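Local coordinates for TPR repeat-containing protein (Cytophaga hutchinsonii, PDB 3U4T), which is of unknown function but is built largely of paired helices, including tetratricopeptide repeats, a fold that in relatives commonly serves to bind other proteins, at residues I23-F26 and N27-A31; S65-A69 and T70-S74; P137-D141 and P142-Y146. The protein carries 1 engineered substitution. All coordinates share one frame; numbering follows the deposited sequence.

Contact 1: residues I23-F26 and N27-A31; sequences IEVF and NKLEA
The side chain of Asn27 doubles back along its own helix and lies beside Ile23, both pointing the same way, so that its amide overlaps the peptide carbonyl one turn earlier. ND2 reaches Ile23 O at 2.6 Å, a short bond, while Asn27 N makes the regular helical bond to the same Ile23 O at 2.9 Å. The two donors approach from opposite faces of the carbonyl: ND2 sits 53° above the plane rather than on a lone pair, although the oxygen lies close to the plane of the Asn27 amide. The torsion chi1 of Asn27, -90°, swings the amide back to this carbonyl, where the ND2 bond holds it; the oxygen itself is gripped twice. Asparagine suits the spot because it carries an N-H on a short stem.

On another side of the helix the contact is apolar. CD2 of Leu29 lies 4.2 Å from Val25 CG2 and 4.1 Å from Phe26 CD1, meeting the Phe26 ring obliquely, and Leu29 N bonds to Val25 O at 2.9 Å. Glu30 N likewise bonds to Phe26 O, while its carboxylate makes a salt bridge with Arg43. Bulky Val25, Phe26 and Leu29 face helix 6-14, whereas Ile23, Phe26 and Asn27 touch helix 40-49, so helix 19-31 packs between its two neighbours in the tetratricopeptide repeat region.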
# COMPACT_ATOMS: atom_id res chain seq x y z
N ILE A 23 8.95 -21.19 -16.57
CA ILE A 23 10.04 -20.62 -17.34
C ILE A 23 10.83 -21.68 -18.11
O ILE A 23 11.20 -21.46 -19.26
CB ILE A 23 11.00 -19.83 -16.42
CG1 ILE A 23 10.26 -18.59 -15.89
CG2 ILE A 23 12.26 -19.42 -17.17
CD1 ILE A 23 11.00 -17.83 -14.85
N GLU A 24 11.06 -22.82 -17.48
CA GLU A 24 11.80 -23.91 -18.12
C GLU A 24 11.12 -24.37 -19.41
O GLU A 24 11.77 -24.49 -20.46
CB GLU A 24 11.93 -25.09 -17.15
CG GLU A 24 12.52 -24.72 -15.79
CD GLU A 24 13.91 -24.11 -15.89
OE1 GLU A 24 14.85 -24.82 -16.30
OE2 GLU A 24 14.05 -22.91 -15.57
N VAL A 25 9.81 -24.60 -19.35
CA VAL A 25 9.06 -25.05 -20.52
C VAL A 25 8.91 -23.96 -21.58
O VAL A 25 8.98 -24.25 -22.79
CB VAL A 25 7.65 -25.62 -20.10
CG1 VAL A 25 7.14 -24.91 -18.87
CG2 VAL A 25 6.64 -25.48 -21.24
N PHE A 26 8.71 -22.72 -21.15
CA PHE A 26 8.58 -21.63 -22.10
C PHE A 26 9.89 -21.50 -22.88
O PHE A 26 9.87 -21.25 -24.09
CB PHE A 26 8.27 -20.30 -21.39
CG PHE A 26 6.82 -20.16 -20.95
CD1 PHE A 26 5.78 -20.44 -21.83
CD2 PHE A 26 6.51 -19.70 -19.67
CE1 PHE A 26 4.46 -20.26 -21.44
CE2 PHE A 26 5.19 -19.51 -19.27
CZ PHE A 26 4.17 -19.79 -20.16
N ASN A 27 11.01 -21.69 -22.19
CA ASN A 27 12.34 -21.58 -22.79
C ASN A 27 12.62 -22.62 -23.88
O ASN A 27 13.35 -22.36 -24.84
CB ASN A 27 13.42 -21.67 -21.70
CG ASN A 27 13.78 -20.31 -21.11
OD1 ASN A 27 14.55 -19.55 -21.70
ND2 ASN A 27 13.23 -20.01 -19.94
N LYS A 28 12.05 -23.81 -23.72
CA LYS A 28 12.25 -24.86 -24.72
C LYS A 28 11.27 -24.54 -25.84
O LYS A 28 11.60 -24.64 -27.03
CB LYS A 28 11.96 -26.24 -24.13
CG LYS A 28 12.18 -27.37 -25.12
CD LYS A 28 12.31 -28.71 -24.42
CE LYS A 28 12.70 -29.80 -25.41
NZ LYS A 28 13.63 -30.79 -24.79
N LEU A 29 10.07 -24.14 -25.44
CA LEU A 29 9.01 -23.78 -26.37
C LEU A 29 9.52 -22.75 -27.37
O LEU A 29 9.20 -22.81 -28.56
CB LEU A 29 7.82 -23.22 -25.58
CG LEU A 29 6.47 -23.91 -25.76
CD1 LEU A 29 6.62 -25.42 -25.69
CD2 LEU A 29 5.53 -23.41 -24.68
N GLU A 30 10.32 -21.79 -26.90
CA GLU A 30 10.88 -20.77 -27.78
C GLU A 30 12.01 -21.35 -28.63
O GLU A 30 12.14 -21.01 -29.81
CB GLU A 30 11.40 -19.57 -26.96
CG GLU A 30 12.39 -18.68 -27.72
CD GLU A 30 12.71 -17.37 -27.01
OE1 GLU A 30 12.88 -17.37 -25.77
OE2 GLU A 30 12.81 -16.35 -27.72
N ALA A 31 12.82 -22.22 -28.03
CA ALA A 31 13.95 -22.84 -28.71
C ALA A 31 13.51 -23.74 -29.87
O ALA A 31 14.28 -23.99 -30.79
CB ALA A 31 14.78 -23.65 -27.71

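Contact 2: residues S65-A69 and T70-S74; sequences SKVNA and TKAKS
Asn68 turns its CG away from the backbone N (chi1 175°), and Thr70 sets OG1 between its own N and carbonyl carbon (chi1 62°), which brings the hydroxyl and the amide oxygen together. The result is an Asx turn in the loop that joins helix 53-64 to helix 74-86. Thr70 N donates to Asn68 OD1 at 2.8 Å, lying in the carbonyl plane, and Thr70 OG1 donates to the same OD1 at 2.7 Å from 38° above that plane. Two bonds thus hold the amide in place. Asparagine offers an acceptor on a stem of suitable length, and threonine adds a second donor beside its backbone N-H.

The backbone carbonyl of Asn68 is gripped twice as well. Lys71 N closes a type I beta turn by donating to Asn68 O at 2.6 Å, and Ala72 N reaches that oxygen at 3.2 Å from the opposite face. Small Ala72 is buried near Val67, whose methyl CG2 approaches Ala72 N. Beyond the turn, Lys73 takes the N-cap position of helix 74-86, its N bonded to Asp76 OD2. The bent aliphatic stem of Lys71 crosses the asparagine, with CG 3.6 Å from Asn68 CB.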
# COMPACT_ATOMS: atom_id res chain seq x y z
N SER A 65 6.11 -6.95 -29.52
CA SER A 65 6.59 -6.83 -30.88
C SER A 65 6.01 -7.99 -31.68
O SER A 65 6.26 -8.12 -32.88
CB SER A 65 8.12 -6.92 -30.89
OG SER A 65 8.51 -8.24 -30.54
N LYS A 66 5.24 -8.84 -31.01
CA LYS A 66 4.62 -10.01 -31.63
C LYS A 66 3.11 -10.11 -31.47
O LYS A 66 2.43 -10.68 -32.32
CB LYS A 66 5.24 -11.30 -31.07
CG LYS A 66 6.58 -11.68 -31.67
CD LYS A 66 7.20 -12.83 -30.90
CE LYS A 66 8.07 -13.70 -31.80
NZ LYS A 66 9.10 -12.92 -32.54
N VAL A 67 2.58 -9.58 -30.37
CA VAL A 67 1.14 -9.67 -30.13
C VAL A 67 0.33 -8.79 -31.06
O VAL A 67 0.79 -7.75 -31.52
CB VAL A 67 0.76 -9.26 -28.69
CG1 VAL A 67 0.94 -7.76 -28.50
CG2 VAL A 67 -0.70 -9.66 -28.40
N ASN A 68 -0.88 -9.24 -31.33
CA ASN A 68 -1.82 -8.53 -32.17
C ASN A 68 -2.53 -7.46 -31.32
O ASN A 68 -3.25 -7.77 -30.36
CB ASN A 68 -2.84 -9.52 -32.74
CG ASN A 68 -3.93 -8.84 -33.53
OD1 ASN A 68 -4.60 -7.93 -33.05
ND2 ASN A 68 -4.13 -9.30 -34.76
N ALA A 69 -2.32 -6.20 -31.68
CA ALA A 69 -2.89 -5.05 -30.98
C ALA A 69 -4.32 -5.19 -30.47
O ALA A 69 -4.65 -4.65 -29.42
CB ALA A 69 -2.80 -3.80 -31.87
N THR A 70 -5.18 -5.88 -31.20
CA THR A 70 -6.56 -6.02 -30.74
C THR A 70 -6.70 -7.11 -29.68
O THR A 70 -7.72 -7.20 -29.01
CB THR A 70 -7.54 -6.31 -31.91
OG1 THR A 70 -7.21 -7.55 -32.56
CG2 THR A 70 -7.49 -5.19 -32.92
N LYS A 71 -5.66 -7.92 -29.53
CA LYS A 71 -5.66 -9.02 -28.56
C LYS A 71 -5.06 -8.60 -27.23
O LYS A 71 -5.49 -9.09 -26.19
CB LYS A 71 -4.89 -10.22 -29.10
CG LYS A 71 -5.39 -10.75 -30.44
CD LYS A 71 -6.82 -11.27 -30.38
CE LYS A 71 -7.24 -11.70 -31.78
NZ LYS A 71 -6.17 -12.53 -32.40
N ALA A 72 -4.07 -7.72 -27.26
CA ALA A 72 -3.41 -7.26 -26.03
C ALA A 72 -4.44 -6.95 -24.95
O ALA A 72 -5.51 -6.42 -25.23
CB ALA A 72 -2.59 -6.03 -26.32
N LYS A 73 -4.11 -7.27 -23.71
CA LYS A 73 -5.04 -7.02 -22.61
C LYS A 73 -4.58 -5.93 -21.66
O LYS A 73 -3.44 -5.48 -21.71
CB LYS A 73 -5.27 -8.30 -21.82
CG LYS A 73 -5.86 -9.44 -22.62
CD LYS A 73 -7.36 -9.28 -22.78
CE LYS A 73 -8.04 -10.64 -22.74
NZ LYS A 73 -9.34 -10.58 -22.01
N SER A 74 -5.47 -5.52 -20.78
CA SER A 74 -5.18 -4.51 -19.80
C SER A 74 -4.01 -4.96 -18.93
O SER A 74 -3.13 -4.18 -18.57
CB SER A 74 -6.41 -4.29 -18.93
OG SER A 74 -6.11 -3.42 -17.87

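Contact 3: residues P137-D141 and P142-Y146; sequences PTTTD and PKVFY
The ring of Phe145 is met obliquely by two groups of the preceding loop: the methyl CG2 of Thr139 comes within 4.0 Å of CE1, and the carbonyl oxygen Asp141 O lies 3.9 Å from CD1. The same ring also packs on Lys167, Val168 and Leu171 of helix 158-171 and on Ile135, a suitable setting for a large aromatic group. Threonine works here through its two branches, for while CG2 goes to the ring, OG1 takes a hydrogen bond from Arg136 N.

The second flat group is the Asp141 carboxylate. With CG anti to the backbone N (chi1 -169°), it swings over the first turn of the helix, and OD1 accepts a weak bond from Lys143 N at 3.3 Å with an N-H...O angle of 132°. The side chain crosses both Pro142 and Val144 at about a right angle, and Asp141 CB rests 3.6 Å from Val144 CG2. Val144 N is weakly bonded to Asp141 O at 3.0 Å. Pro142 suits the first position of the helix, since its nitrogen has no hydrogen to give and its ring favours helical phi. A negative carboxylate would also be expected to interact favourably with the positive end of the helix dipole. Together these features make an Asp N-cap followed by proline, starting helix 142-154 within the tetratricopeptide repeat region.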
# COMPACT_ATOMS: atom_id res chain seq x y z
N PRO A 137 -19.30 6.61 -6.26
CA PRO A 137 -20.22 6.52 -5.12
C PRO A 137 -20.51 5.06 -4.75
O PRO A 137 -21.44 4.78 -3.99
CB PRO A 137 -21.45 7.27 -5.61
CG PRO A 137 -21.42 7.05 -7.09
CD PRO A 137 -19.96 7.25 -7.41
N THR A 138 -19.71 4.15 -5.27
CA THR A 138 -19.89 2.73 -5.02
C THR A 138 -18.66 2.13 -4.33
O THR A 138 -18.78 1.18 -3.56
CB THR A 138 -20.14 1.97 -6.36
OG1 THR A 138 -20.44 0.60 -6.09
CG2 THR A 138 -18.91 2.05 -7.26
N THR A 139 -17.50 2.71 -4.62
CA THR A 139 -16.21 2.27 -4.08
C THR A 139 -16.26 1.56 -2.74
O THR A 139 -16.92 2.01 -1.79
CB THR A 139 -15.25 3.46 -3.95
OG1 THR A 139 -15.30 4.23 -5.16
CG2 THR A 139 -13.82 2.96 -3.72
N THR A 140 -15.54 0.45 -2.65
CA THR A 140 -15.53 -0.34 -1.43
C THR A 140 -14.14 -0.76 -0.98
O THR A 140 -13.98 -1.22 0.15
CB THR A 140 -16.36 -1.62 -1.60
OG1 THR A 140 -15.82 -2.42 -2.66
CG2 THR A 140 -17.80 -1.26 -1.91
N ASP A 141 -13.14 -0.62 -1.84
CA ASP A 141 -11.79 -1.02 -1.47
C ASP A 141 -11.23 -0.08 -0.40
O ASP A 141 -10.92 1.08 -0.68
CB ASP A 141 -10.88 -1.02 -2.70
CG ASP A 141 -9.54 -1.68 -2.44
OD1 ASP A 141 -9.30 -2.08 -1.28
OD2 ASP A 141 -8.74 -1.80 -3.39
N PRO A 142 -11.10 -0.58 0.83
CA PRO A 142 -10.59 0.19 1.97
C PRO A 142 -9.25 0.86 1.65
O PRO A 142 -9.06 2.05 1.93
CB PRO A 142 -10.44 -0.86 3.06
CG PRO A 142 -11.53 -1.82 2.74
CD PRO A 142 -11.38 -1.96 1.25
N LYS A 143 -8.34 0.08 1.08
CA LYS A 143 -7.00 0.55 0.72
C LYS A 143 -7.11 1.85 -0.05
O LYS A 143 -6.35 2.79 0.19
CB LYS A 143 -6.29 -0.51 -0.12
CG LYS A 143 -4.90 -0.12 -0.61
CD LYS A 143 -4.32 -1.23 -1.50
CE LYS A 143 -3.88 -2.45 -0.69
NZ LYS A 143 -2.41 -2.44 -0.39
N VAL A 144 -8.06 1.93 -0.98
CA VAL A 144 -8.24 3.15 -1.74
C VAL A 144 -8.39 4.32 -0.77
O VAL A 144 -7.75 5.36 -0.92
CB VAL A 144 -9.51 3.09 -2.61
CG1 VAL A 144 -9.83 4.47 -3.17
CG2 VAL A 144 -9.30 2.10 -3.74
N PHE A 145 -9.23 4.14 0.25
CA PHE A 145 -9.44 5.20 1.22
C PHE A 145 -8.29 5.36 2.21
O PHE A 145 -8.08 6.46 2.74
CB PHE A 145 -10.75 4.96 1.96
CG PHE A 145 -11.97 5.17 1.11
CD1 PHE A 145 -12.84 4.12 0.84
CD2 PHE A 145 -12.27 6.43 0.62
CE1 PHE A 145 -13.98 4.31 0.09
CE2 PHE A 145 -13.42 6.64 -0.13
CZ PHE A 145 -14.28 5.58 -0.40
N TYR A 146 -7.55 4.29 2.46
CA TYR A 146 -6.42 4.32 3.38
C TYR A 146 -5.25 5.12 2.77
O TYR A 146 -4.63 5.96 3.44
CB TYR A 146 -5.96 2.90 3.69
CG TYR A 146 -4.74 2.82 4.57
CD1 TYR A 146 -3.67 1.98 4.25
CD2 TYR A 146 -4.64 3.57 5.74
CE1 TYR A 146 -2.55 1.88 5.07
CE2 TYR A 146 -3.52 3.48 6.57
CZ TYR A 146 -2.48 2.64 6.22
OH TYR A 146 -1.37 2.56 7.03

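Overall arrangement
From the N terminus the three contacts follow in series; each is local, and none nests in or crosses another. Contact 1 lies wholly on helix 19-31, near the beginning of the chain. Contact 2 follows after helices 40-49 and 53-64, tightening the turn in the loop before helix 74-86; its centre is 21 Å from that of contact 1, on the same side of the chain's centre. Four helices further on, contact 3 joins the loop after helix 124-131 to the start of helix 142-154, its centre 31 Å from contact 2 and 41 Å from contact 1. They thus sample a helix body, an inter-helix turn and a helix start along one elongated all-helical array.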